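Local coordinates for protein cytosine deaminase (Klebsiella pneumoniae, PDB 4R85) that catalyses the hydrolytic deamination of cytosine-type bases, probably with 5-methylcytosine as a substrate, at an iron(II) site in an amidohydrolase-fold barrel, at residues Ala370-Asp376 against Val390-His396; Arg7-Gln11 against Gln342-Asp346; Val120-Leu125 against Leu163-Ala167. All blocks are in the same frame, centred on the assembly; numbering follows the deposited sequence.

How the interactions relate
Interaction 1 is a buried strand pair held by backbone hydrogen bonds and aliphatic side chains, whereas interaction 2 is a surface contact of two loops built from arginines, one aspartate and water. Their centres lie about 15 Å apart on the same side of the chain's centre, and both lie beside strand 47-57: L373 and L375 pack on it in interaction 1, R9 and L345 in interaction 2. Interaction 3 sits on the opposite side of the centre from interaction 2, about 41 Å between centres. It is partly buried and apolar, a barrel loop packed on helix 160-170; its segments share no hydrogen bond, the loop's polar groups being met within the loop and by neighbours such as D119.

Interaction 1. Residues Ala370-Asp376 against Val390-His396; sequences ANLLILD and VLTSIRH
A chi1 of -57° sets CG of N371 beside its own backbone N, and the amide, turned about chi2, offers OD1 to H396, whose backbone N donates to N371 OD1 over 2.8 Å in an almost straight bond (176° at the hydrogen). In L372, chi1 of 71° places CG between the backbone N and the carbonyl carbon. Its CD2 then lies 3.8 Å from I394 CB, the two side chains lying side by side and pointing the same way. Their backbones form a hydrogen-bonded pair, with L372 N 2.9 Å from I394 O and I394 N 2.8 Å from L372 O. Further on, I374 N meets T392 O at 3.0 Å. I374 O then takes two donors, L391 N at 2.9 Å and, weakly, T392 N at 3.5 Å, which identifies a classic beta bulge at L391-T392. On the face of L373 and L375, L375 CD2 touches V390 CG2 at 3.8 Å, and both leucines pack on F52 of strand 47-57. The face of L372 and I394 meets L19 of strand 14-20. This bulged antiparallel pair, connected through helix 380-386, extends the sheet beyond strand 47-57, consistent with the small beta domain that accompanies the barrel in many amidohydrolases.

Interaction 2. Residues Arg7-Gln11 against Gln342-Asp346; sequences RLRRQ and QRCLD
R9 meets D346 with its guanidinium plane turned 79° from the carboxylate plane, so the salt bridge is not the coplanar, bidentate pairing of two nitrogens with two oxygens. Both end nitrogens instead grip one atom: R9 NH2 lies 2.7 Å and R9 NH1 2.9 Å from D346 OD1, which stays within 3° of the guanidinium plane. The bonds differ at the acceptor, NH1 approaching nearly along the C-O axis and NH2 from above the carboxylate plane. One face of the same guanidinium rests on L345, with R9 NE 3.6 Å from L345 CB. R343 bends at chi2 and chi3, turning its guanidinium back to grip the other carboxylate oxygen side-on, with R343 NE 2.9 Å from D346 OD2, while D297 pairs with R343 NH2. R10 runs alongside R343, its guanidinium tilted 33° from that of R343 and covered on one face by R343 CB, 3.6 Å from R10 NH1. A water accepts from R10 NH1 at 2.8 Å and donates to D346 OD1, linking the third arginine to the carboxylate indirectly. Such a concentration of positive charge would probably favour the ionised aspartate. R9 NH2 also pairs with D380, extending the cluster to helix 380-386. The whole is a hydrated surface salt-bridge network, tying the type II beta turn between strands 2-7 and 14-20 to the loop after helix 338-342.

Interaction 3. Residues Val120-Leu125 against Leu163-Ala167; sequences VTDPSL and LMTRA
V120 fills the close-packed part of the contact, between M164 and A167 on helix 160-170. Its CG1 touches A167 CB at 3.6 Å, and its CG2 meets M164 SD at 3.6 Å, the two side chains crossing at about a right angle. Although M164 leaves the helix pointing away from the loop, bends at chi2 (-68°) and chi3 (-72°) curl the chain and present its sulfur to the valine. The carbonyl of V120 is pressed against L163 as well, with V120 O 3.4 Å from L163 CB. Both V120 and A167 also touch A148 of strand 143-149, while F194 and L198 of helix 185-202 pack on M164.

Toward solvent the packing thins. Buried L125 stands 4.4 Å from L163 at their CD2 atoms, though L125 CD1 still touches exposed R166, 3.7 Å from R166 CG, and exposed P123 only skirts L163. The two segments share no hydrogen bond, and the loop has polar bonds of its own: D122 OD1 accepts from S124 N at 3.2 Å and from S124 OG at 2.8 Å, both on one face of the carboxylate, an Asx turn within the type I turn from D122 to L125. T121 OG1 is also bonded to D119 and to the backbone N of E152. L125 then occupies the N-cap position of helix 126-137. This is a beta-alpha loop of a TIM barrel, following strand 111-119 and packed on the helix that succeeds the neighbouring parallel strand 143-149; the T121 side chain lies about 9 Å from the bound 5-methylcytosine.

Interaction 1. Residues Ala370-Asp376 against Val390-His396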
loop_
_atom_site.group_PDB
_atom_site.type_symbol
_atom_site.label_atom_id
_atom_site.label_comp_id
_atom_site.label_asym_id
_atom_site.label_seq_id
_atom_site.Cartn_x
_atom_site.Cartn_y
_atom_site.Cartn_z
ATOM N N ALA A 370 -27.360 -10.047 -12.211
ATOM C CA ALA A 370 -27.269 -9.957 -10.761
ATOM C C ALA A 370 -25.880 -10.372 -10.279
ATOM O O ALA A 370 -25.712 -11.421 -9.650
ATOM C CB ALA A 370 -28.349 -10.810 -10.106
ATOM N N ASN A 371 -24.890 -9.542 -10.600
ATOM C CA ASN A 371 -23.528 -9.714 -10.135
ATOM C C ASN A 371 -23.192 -8.521 -9.262
ATOM O O ASN A 371 -23.137 -7.394 -9.754
ATOM C CB ASN A 371 -22.554 -9.743 -11.317
ATOM C CG ASN A 371 -22.886 -10.820 -12.335
ATOM O OD1 ASN A 371 -23.578 -11.790 -12.031
ATOM N ND2 ASN A 371 -22.382 -10.656 -13.553
ATOM N N LEU A 372 -22.970 -8.761 -7.974
ATOM C CA LEU A 372 -22.707 -7.671 -7.046
ATOM C C LEU A 372 -22.063 -8.134 -5.741
ATOM O O LEU A 372 -22.070 -9.329 -5.410
ATOM C CB LEU A 372 -24.001 -6.902 -6.746
ATOM C CG LEU A 372 -25.061 -7.602 -5.889
ATOM C CD1 LEU A 372 -25.980 -6.578 -5.248
ATOM C CD2 LEU A 372 -25.879 -8.588 -6.705
ATOM N N LEU A 373 -21.512 -7.172 -5.006
ATOM C CA LEU A 373 -20.864 -7.429 -3.733
ATOM C C LEU A 373 -21.489 -6.589 -2.640
ATOM O O LEU A 373 -22.046 -5.516 -2.899
ATOM C CB LEU A 373 -19.378 -7.061 -3.797
ATOM C CG LEU A 373 -18.528 -7.547 -4.967
ATOM C CD1 LEU A 373 -17.119 -6.993 -4.834
ATOM C CD2 LEU A 373 -18.508 -9.069 -5.042
ATOM N N ILE A 374 -21.393 -7.079 -1.416
ATOM C CA ILE A 374 -21.652 -6.245 -0.254
ATOM C C ILE A 374 -20.318 -6.035 0.461
ATOM O O ILE A 374 -19.681 -6.997 0.883
ATOM C CB ILE A 374 -22.681 -6.882 0.687
ATOM C CG1 ILE A 374 -24.039 -7.004 -0.018
ATOM C CG2 ILE A 374 -22.808 -6.060 1.971
ATOM C CD1 ILE A 374 -25.063 -7.774 0.760
ATOM N N LEU A 375 -19.889 -4.781 0.555
ATOM C CA LEU A 375 -18.604 -4.414 1.156
ATOM C C LEU A 375 -18.822 -3.938 2.583
ATOM O O LEU A 375 -19.810 -3.267 2.858
ATOM C CB LEU A 375 -17.978 -3.255 0.395
ATOM C CG LEU A 375 -17.075 -3.403 -0.811
ATOM C CD1 LEU A 375 -16.514 -2.034 -1.135
ATOM C CD2 LEU A 375 -15.950 -4.400 -0.527
ATOM N N ASP A 376 -17.889 -4.253 3.479
ATOM C CA ASP A 376 -18.007 -3.850 4.878
ATOM C C ASP A 376 -17.575 -2.392 5.077
ATOM O O ASP A 376 -16.625 -2.105 5.811
ATOM C CB ASP A 376 -17.187 -4.781 5.773
ATOM C CG ASP A 376 -17.494 -4.601 7.254
ATOM O OD1 ASP A 376 -18.596 -4.105 7.593
ATOM O OD2 ASP A 376 -16.627 -4.967 8.080
ATOM N N VAL A 390 -14.888 -7.991 1.689
ATOM C CA VAL A 390 -16.051 -8.359 0.900
ATOM C C VAL A 390 -16.838 -9.377 1.700
ATOM O O VAL A 390 -16.362 -10.493 1.944
ATOM C CB VAL A 390 -15.649 -8.972 -0.445
ATOM C CG1 VAL A 390 -16.872 -9.553 -1.153
ATOM C CG2 VAL A 390 -14.937 -7.928 -1.313
ATOM N N LEU A 391 -18.038 -8.989 2.121
ATOM C CA LEU A 391 -18.834 -9.833 2.995
ATOM C C LEU A 391 -19.670 -10.839 2.208
ATOM O O LEU A 391 -19.922 -11.946 2.673
ATOM C CB LEU A 391 -19.750 -8.974 3.864
ATOM C CG LEU A 391 -19.066 -8.060 4.881
ATOM C CD1 LEU A 391 -20.118 -7.393 5.730
ATOM C CD2 LEU A 391 -18.079 -8.834 5.758
ATOM N N THR A 392 -20.116 -10.436 1.023
ATOM C CA THR A 392 -20.928 -11.302 0.183
ATOM C C THR A 392 -20.597 -11.037 -1.273
ATOM O O THR A 392 -20.445 -9.889 -1.677
ATOM C CB THR A 392 -22.431 -11.047 0.401
ATOM O OG1 THR A 392 -22.725 -11.053 1.805
ATOM C CG2 THR A 392 -23.260 -12.122 -0.287
ATOM N N SER A 393 -20.446 -12.103 -2.050
ATOM C CA SER A 393 -20.302 -11.972 -3.490
ATOM C C SER A 393 -21.427 -12.755 -4.131
ATOM O O SER A 393 -21.604 -13.942 -3.855
ATOM C CB SER A 393 -18.953 -12.499 -3.969
ATOM O OG SER A 393 -18.786 -12.278 -5.361
ATOM N N ILE A 394 -22.192 -12.072 -4.973
ATOM C CA ILE A 394 -23.320 -12.676 -5.662
ATOM C C ILE A 394 -23.033 -12.672 -7.149
ATOM O O ILE A 394 -22.595 -11.669 -7.703
ATOM C CB ILE A 394 -24.628 -11.919 -5.359
ATOM C CG1 ILE A 394 -24.945 -12.011 -3.866
ATOM C CG2 ILE A 394 -25.789 -12.479 -6.181
ATOM C CD1 ILE A 394 -26.140 -11.168 -3.425
ATOM N N ARG A 395 -23.255 -13.807 -7.793
ATOM C CA ARG A 395 -22.971 -13.928 -9.212
ATOM C C ARG A 395 -24.096 -14.703 -9.874
ATOM O O ARG A 395 -24.440 -15.793 -9.432
ATOM C CB ARG A 395 -21.640 -14.642 -9.423
ATOM C CG ARG A 395 -21.329 -14.938 -10.870
ATOM C CD ARG A 395 -19.912 -15.432 -11.011
ATOM N NE ARG A 395 -19.616 -15.843 -12.376
ATOM C CZ ARG A 395 -19.272 -15.002 -13.342
ATOM N NH1 ARG A 395 -19.203 -13.700 -13.093
ATOM N NH2 ARG A 395 -19.003 -15.458 -14.558
ATOM N N HIS A 396 -24.664 -14.127 -10.926
ATOM C CA HIS A 396 -25.834 -14.700 -11.593
ATOM C C HIS A 396 -26.968 -15.008 -10.604
ATOM O O HIS A 396 -27.688 -15.996 -10.750
ATOM C CB HIS A 396 -25.437 -15.939 -12.406
ATOM C CG HIS A 396 -24.354 -15.681 -13.407
ATOM N ND1 HIS A 396 -23.570 -16.685 -13.935
ATOM C CD2 HIS A 396 -23.924 -14.530 -13.980
ATOM C CE1 HIS A 396 -22.703 -16.164 -14.786
ATOM N NE2 HIS A 396 -22.898 -14.858 -14.832
HETATM O O HOH W 1 -23.014 -12.034 -16.645
#

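Interaction 2. Residues Arg7-Gln11 against Gln342-Asp346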
loop_
_atom_site.group_PDB
_atom_site.type_symbol
_atom_site.label_atom_id
_atom_site.label_comp_id
_atom_site.label_asym_id
_atom_site.label_seq_id
_atom_site.Cartn_x
_atom_site.Cartn_y
_atom_site.Cartn_z
ATOM N N ARG A 7 -26.476 0.638 0.949
ATOM C CA ARG A 7 -26.062 1.905 0.366
ATOM C C ARG A 7 -25.634 1.674 -1.071
ATOM O O ARG A 7 -25.131 0.600 -1.419
ATOM C CB ARG A 7 -24.907 2.512 1.157
ATOM C CG ARG A 7 -25.230 2.774 2.618
ATOM C CD ARG A 7 -26.044 4.030 2.800
ATOM N NE ARG A 7 -25.315 5.206 2.348
ATOM C CZ ARG A 7 -24.508 5.929 3.117
ATOM N NH1 ARG A 7 -23.893 6.987 2.603
ATOM N NH2 ARG A 7 -24.321 5.601 4.392
ATOM N N LEU A 8 -25.829 2.683 -1.911
ATOM C CA LEU A 8 -25.249 2.669 -3.252
ATOM C C LEU A 8 -24.214 3.780 -3.320
ATOM O O LEU A 8 -24.228 4.694 -2.490
ATOM C CB LEU A 8 -26.333 2.844 -4.316
ATOM C CG LEU A 8 -27.339 1.691 -4.365
ATOM C CD1 LEU A 8 -28.450 2.007 -5.356
ATOM C CD2 LEU A 8 -26.641 0.366 -4.730
ATOM N N ARG A 9 -23.305 3.696 -4.283
ATOM C CA ARG A 9 -22.174 4.621 -4.328
ATOM C C ARG A 9 -22.593 6.072 -4.521
ATOM O O ARG A 9 -23.413 6.382 -5.385
ATOM C CB ARG A 9 -21.164 4.208 -5.406
ATOM C CG ARG A 9 -20.352 2.980 -5.034
ATOM C CD ARG A 9 -19.193 2.772 -6.002
ATOM N NE ARG A 9 -18.383 3.985 -6.089
ATOM C CZ ARG A 9 -17.946 4.516 -7.225
ATOM N NH1 ARG A 9 -18.230 3.932 -8.387
ATOM N NH2 ARG A 9 -17.209 5.620 -7.195
ATOM N N ARG A 10 -22.024 6.950 -3.697
ATOM C CA ARG A 10 -22.233 8.392 -3.809
ATOM C C ARG A 10 -23.697 8.812 -3.685
ATOM O O ARG A 10 -24.120 9.796 -4.293
ATOM C CB ARG A 10 -21.622 8.928 -5.110
ATOM C CG ARG A 10 -20.124 8.676 -5.222
ATOM C CD ARG A 10 -19.586 9.075 -6.587
ATOM N NE ARG A 10 -19.406 10.517 -6.723
ATOM C CZ ARG A 10 -18.948 11.108 -7.824
ATOM N NH1 ARG A 10 -18.623 10.379 -8.886
ATOM N NH2 ARG A 10 -18.813 12.426 -7.864
ATOM N N GLN A 11 -24.462 8.059 -2.898
ATOM C CA GLN A 11 -25.839 8.427 -2.570
ATOM C C GLN A 11 -26.055 8.294 -1.070
ATOM O O GLN A 11 -25.383 7.498 -0.408
ATOM C CB GLN A 11 -26.837 7.551 -3.324
ATOM C CG GLN A 11 -26.765 7.693 -4.828
ATOM C CD GLN A 11 -27.944 7.049 -5.524
ATOM O OE1 GLN A 11 -27.794 6.047 -6.224
ATOM N NE2 GLN A 11 -29.128 7.626 -5.339
ATOM N N GLN A 342 -13.916 10.452 -2.439
ATOM C CA GLN A 342 -15.355 10.216 -2.518
ATOM C C GLN A 342 -15.813 9.380 -3.719
ATOM O O GLN A 342 -16.924 8.853 -3.712
ATOM C CB GLN A 342 -16.123 11.537 -2.498
ATOM C CG GLN A 342 -16.250 12.144 -1.113
ATOM C CD GLN A 342 -17.498 12.997 -0.978
ATOM O OE1 GLN A 342 -18.224 12.902 0.014
ATOM N NE2 GLN A 342 -17.758 13.832 -1.982
ATOM N N ARG A 343 -14.977 9.280 -4.750
ATOM C CA ARG A 343 -15.318 8.496 -5.946
ATOM C C ARG A 343 -14.207 7.523 -6.359
ATOM O O ARG A 343 -14.186 7.055 -7.503
ATOM C CB ARG A 343 -15.670 9.422 -7.133
ATOM C CG ARG A 343 -14.668 10.555 -7.436
ATOM C CD ARG A 343 -13.338 10.078 -8.032
ATOM N NE ARG A 343 -13.514 9.423 -9.327
ATOM C CZ ARG A 343 -12.947 9.837 -10.455
ATOM N NH1 ARG A 343 -13.183 9.192 -11.595
ATOM N NH2 ARG A 343 -12.140 10.892 -10.445
ATOM N N CYS A 344 -13.280 7.228 -5.453
ATOM C CA CYS A 344 -12.096 6.436 -5.830
ATOM C C CYS A 344 -12.418 5.010 -6.268
ATOM O O CYS A 344 -11.612 4.364 -6.955
ATOM C CB CYS A 344 -11.058 6.411 -4.704
ATOM S SG CYS A 344 -11.613 5.570 -3.197
ATOM N N LEU A 345 -13.588 4.500 -5.898
ATOM C CA LEU A 345 -13.921 3.135 -6.322
ATOM C C LEU A 345 -14.137 3.016 -7.841
ATOM O O LEU A 345 -14.088 1.903 -8.394
ATOM C CB LEU A 345 -15.115 2.568 -5.538
ATOM C CG LEU A 345 -14.822 2.176 -4.082
ATOM C CD1 LEU A 345 -16.076 1.634 -3.387
ATOM C CD2 LEU A 345 -13.664 1.167 -4.001
ATOM N N ASP A 346 -14.354 4.153 -8.507
ATOM C CA ASP A 346 -14.398 4.199 -9.975
ATOM C C ASP A 346 -13.227 3.444 -10.618
ATOM O O ASP A 346 -13.387 2.782 -11.646
ATOM C CB ASP A 346 -14.313 5.640 -10.489
ATOM C CG ASP A 346 -15.584 6.447 -10.261
ATOM O OD1 ASP A 346 -16.635 5.884 -9.870
ATOM O OD2 ASP A 346 -15.519 7.672 -10.508
HETATM O O HOH W 2 -18.904 7.707 -9.788
HETATM O O HOH W 3 -16.730 9.884 -11.432
#

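Interaction 3. Residues Val120-Leu125 against Leu163-Ala167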
loop_
_atom_site.group_PDB
_atom_site.type_symbol
_atom_site.label_atom_id
_atom_site.label_comp_id
_atom_site.label_asym_id
_atom_site.label_seq_id
_atom_site.Cartn_x
_atom_site.Cartn_y
_atom_site.Cartn_z
ATOM N N VAL A 120 2.456 -15.328 -25.901
ATOM C CA VAL A 120 2.312 -16.155 -27.102
ATOM C C VAL A 120 3.625 -16.243 -27.888
ATOM O O VAL A 120 3.675 -16.848 -28.953
ATOM C CB VAL A 120 1.163 -15.677 -28.023
ATOM C CG1 VAL A 120 -0.175 -15.730 -27.282
ATOM C CG2 VAL A 120 1.426 -14.268 -28.543
ATOM N N THR A 121 4.688 -15.640 -27.362
ATOM C CA THR A 121 6.019 -15.915 -27.898
ATOM C C THR A 121 6.517 -17.207 -27.252
ATOM O O THR A 121 7.507 -17.242 -26.516
ATOM C CB THR A 121 7.007 -14.742 -27.729
ATOM O OG1 THR A 121 6.995 -14.284 -26.372
ATOM C CG2 THR A 121 6.621 -13.583 -28.668
ATOM N N ASP A 122 5.772 -18.268 -27.534
ATOM C CA ASP A 122 6.042 -19.613 -27.041
ATOM C C ASP A 122 5.473 -20.522 -28.121
ATOM O O ASP A 122 4.262 -20.583 -28.320
ATOM C CB ASP A 122 5.352 -19.838 -25.683
ATOM C CG ASP A 122 5.649 -21.220 -25.080
ATOM O OD1 ASP A 122 6.141 -22.105 -25.808
ATOM O OD2 ASP A 122 5.390 -21.422 -23.868
ATOM N N PRO A 123 6.354 -21.208 -28.857
ATOM C CA PRO A 123 5.906 -21.994 -30.011
ATOM C C PRO A 123 4.916 -23.104 -29.642
ATOM O O PRO A 123 4.201 -23.583 -30.518
ATOM C CB PRO A 123 7.213 -22.580 -30.562
ATOM C CG PRO A 123 8.258 -21.606 -30.124
ATOM C CD PRO A 123 7.822 -21.162 -28.754
ATOM N N SER A 124 4.860 -23.490 -28.370
ATOM C CA SER A 124 3.930 -24.538 -27.941
ATOM C C SER A 124 2.523 -23.982 -27.702
ATOM O O SER A 124 1.541 -24.728 -27.753
ATOM C CB SER A 124 4.432 -25.208 -26.654
ATOM O OG SER A 124 4.369 -24.295 -25.567
ATOM N N LEU A 125 2.444 -22.676 -27.440
ATOM C CA LEU A 125 1.201 -22.020 -27.020
ATOM C C LEU A 125 0.491 -22.788 -25.900
ATOM O O LEU A 125 -0.739 -22.791 -25.811
ATOM C CB LEU A 125 0.267 -21.790 -28.215
ATOM C CG LEU A 125 0.850 -20.819 -29.248
ATOM C CD1 LEU A 125 -0.039 -20.694 -30.480
ATOM C CD2 LEU A 125 1.097 -19.461 -28.620
ATOM N N LEU A 163 2.590 -16.409 -34.675
ATOM C CA LEU A 163 2.151 -16.785 -33.335
ATOM C C LEU A 163 0.994 -15.910 -32.855
ATOM O O LEU A 163 0.037 -16.410 -32.267
ATOM C CB LEU A 163 3.314 -16.710 -32.350
ATOM C CG LEU A 163 4.331 -17.837 -32.567
ATOM C CD1 LEU A 163 5.638 -17.512 -31.838
ATOM C CD2 LEU A 163 3.739 -19.153 -32.080
ATOM N N MET A 164 1.085 -14.614 -33.113
ATOM C CA MET A 164 -0.008 -13.689 -32.766
ATOM C C MET A 164 -1.286 -14.081 -33.501
ATOM O O MET A 164 -2.362 -14.135 -32.914
ATOM C CB MET A 164 0.366 -12.253 -33.118
ATOM C CG MET A 164 1.376 -11.624 -32.159
ATOM S SD MET A 164 0.657 -11.366 -30.525
ATOM C CE MET A 164 -0.471 -9.986 -30.861
ATOM N N THR A 165 -1.148 -14.368 -34.791
ATOM C CA THR A 165 -2.289 -14.729 -35.632
ATOM C C THR A 165 -2.893 -16.043 -35.162
ATOM O O THR A 165 -4.110 -16.169 -35.034
ATOM C CB THR A 165 -1.859 -14.832 -37.109
ATOM O OG1 THR A 165 -1.296 -13.580 -37.525
ATOM C CG2 THR A 165 -3.033 -15.198 -38.018
ATOM N N ARG A 166 -2.036 -17.024 -34.894
ATOM C CA ARG A 166 -2.495 -18.333 -34.432
ATOM C C ARG A 166 -3.230 -18.199 -33.099
ATOM O O ARG A 166 -4.272 -18.812 -32.897
ATOM C CB ARG A 166 -1.309 -19.297 -34.298
ATOM C CG ARG A 166 -1.684 -20.680 -33.803
ATOM C CD ARG A 166 -2.508 -21.445 -34.840
ATOM N NE ARG A 166 -3.180 -22.580 -34.223
ATOM C CZ ARG A 166 -4.462 -22.872 -34.402
ATOM N NH1 ARG A 166 -5.214 -22.123 -35.205
ATOM N NH2 ARG A 166 -4.988 -23.924 -33.790
ATOM N N ALA A 167 -2.690 -17.382 -32.197
ATOM C CA ALA A 167 -3.314 -17.163 -30.889
ATOM C C ALA A 167 -4.719 -16.581 -31.020
ATOM O O ALA A 167 -5.645 -16.976 -30.303
ATOM C CB ALA A 167 -2.444 -16.238 -30.038
#